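Local coordinates for Two-component system sensor histidine kinase (Bacteroides thetaiotaomicron, PDB 3OTT), which probably acts as a membrane-bound sensor histidine kinase, with an apparent saccharide-sensing extracellular region of beta-propeller and beta-sandwich domains, at the interface of chains A and B. Sequence-based numbering; all coordinates share one arbitrary frame. Chains: chain A/B, Two-component system sensor histidine kinase.

The interface of chains A and B. Residues chain A 113, 127, 129; chain B 325, 327, 342, 374.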
# COMPACT_ATOMS: atom_id res chain seq x y z
N ASP A 113 5.38 -11.89 -13.75
CA ASP A 113 4.68 -13.09 -14.16
C ASP A 113 5.59 -13.98 -15.03
O ASP A 113 5.11 -14.82 -15.80
CB ASP A 113 3.42 -12.63 -14.91
CG ASP A 113 2.36 -13.75 -15.06
OD1 ASP A 113 2.07 -14.46 -14.09
OD2 ASP A 113 1.82 -13.88 -16.19
N GLN A 127 7.53 -17.75 -18.98
CA GLN A 127 6.41 -16.83 -18.92
C GLN A 127 5.13 -17.61 -18.56
O GLN A 127 4.74 -18.52 -19.27
CB GLN A 127 6.28 -16.11 -20.27
CG GLN A 127 5.87 -14.61 -20.18
CD GLN A 127 4.41 -14.45 -19.69
OE1 GLN A 127 3.54 -15.25 -20.00
NE2 GLN A 127 4.16 -13.41 -18.94
N GLN A 129 1.79 -17.01 -18.39
CA GLN A 129 0.55 -16.96 -19.18
C GLN A 129 0.69 -17.69 -20.51
O GLN A 129 -0.18 -18.43 -20.88
CB GLN A 129 0.12 -15.49 -19.42
CG GLN A 129 -1.30 -15.29 -19.97
CD GLN A 129 -2.37 -15.51 -18.91
OE1 GLN A 129 -2.08 -15.93 -17.78
NE2 GLN A 129 -3.61 -15.20 -19.25
N GLN B 325 -0.49 -8.69 -13.38
CA GLN B 325 -0.13 -8.52 -14.79
C GLN B 325 -1.39 -8.65 -15.66
O GLN B 325 -2.04 -9.71 -15.69
CB GLN B 325 0.89 -9.58 -15.20
CG GLN B 325 1.32 -9.47 -16.70
CD GLN B 325 2.39 -8.43 -16.87
OE1 GLN B 325 3.26 -8.29 -16.01
NE2 GLN B 325 2.34 -7.70 -17.99
N TYR B 327 -3.89 -9.22 -18.58
CA TYR B 327 -4.04 -9.98 -19.83
C TYR B 327 -5.38 -9.76 -20.56
O TYR B 327 -5.49 -10.04 -21.76
CB TYR B 327 -3.74 -11.49 -19.64
CG TYR B 327 -2.29 -11.77 -19.22
CD1 TYR B 327 -1.21 -11.54 -20.10
CD2 TYR B 327 -2.00 -12.24 -17.95
CE1 TYR B 327 0.14 -11.81 -19.71
CE2 TYR B 327 -0.66 -12.50 -17.55
CZ TYR B 327 0.38 -12.31 -18.44
OH TYR B 327 1.68 -12.57 -18.01
N ALA B 342 -2.92 -12.16 -14.25
CA ALA B 342 -2.29 -13.24 -13.47
C ALA B 342 -2.86 -13.29 -12.09
O ALA B 342 -2.99 -14.35 -11.53
CB ALA B 342 -0.78 -13.01 -13.38
N ARG B 374 -5.91 -16.81 -12.43
CA ARG B 374 -5.40 -16.58 -13.76
C ARG B 374 -6.58 -16.42 -14.75
O ARG B 374 -7.28 -17.36 -15.06
CB ARG B 374 -4.43 -17.70 -14.16
CG ARG B 374 -3.65 -17.48 -15.45
CD ARG B 374 -2.32 -18.29 -15.52
NE ARG B 374 -1.35 -17.95 -14.49
CZ ARG B 374 -0.48 -16.93 -14.55
NH1 ARG B 374 -0.40 -16.11 -15.63
NH2 ARG B 374 0.32 -16.74 -13.52
O HOH W 1 5.79 -10.18 -16.01
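A:Asp113 sits in the tight loop between strands 105-111 and 114-119, and A:Gln127 and A:Gln129 at and just past the end of strand 122-127, facing B:Tyr327 in strand 326-331 and the loop residues B:Gln325, B:Ala342 and B:Arg374. The guanidinium of B:Arg374 meets the carboxylate of A:Asp113 end-on, the two planes only 9° apart. NH2 of B:Arg374 donates to OD1 of A:Asp113 at 2.9 Å, a salt bridge, and NH1 of B:Arg374 to OD2 of the same aspartate at 3.2 Å, each oxygen offering its syn lone pair. A:Asp113, with CG anti to the backbone N (chi1 -163°), presents both oxygens to the paired nitrogens. NH1 of B:Arg374 also gives a nearly straight bond to the amide oxygen OE1 of A:Gln129 at 2.7 Å; arginine suits the place because its several in-plane N-H groups serve both partners. An alanine in place of B:Arg374 would probably leave the A:Asp113 carboxylate without its countercharge and the A:Gln129 amide freer to turn. A:Gln129, bent at chi2 (75°), lies flat across one face of B:Tyr327, CG 3.5 Å from the ring centroid and the amide almost parallel to the ring. Glutamine combines this flat surface with a polar tip, while tyrosine offers a face to it and a hydroxyl beyond: OH of B:Tyr327 accepts a hydrogen bond from NE2 of A:Gln127 at 2.8 Å, tip to tip. The A:Gln127 amide can also accept: the backbone N of A:Gln129 donates a hydrogen bond to its OE1 from above the carbonyl plane, which probably helps to fix that amide. The small methyl CB of B:Ala342 packs against CG of A:Asp113 at 3.6 Å, where a longer side chain would probably crowd the carboxylate, while a water links the backbone N of A:Asp113 to OE1 of B:Gln325. Repeated by two-fold symmetry, this polar patch joins propeller regions of two copies and may help to hold a receptor dimer together, although the crystal alone does not establish that role.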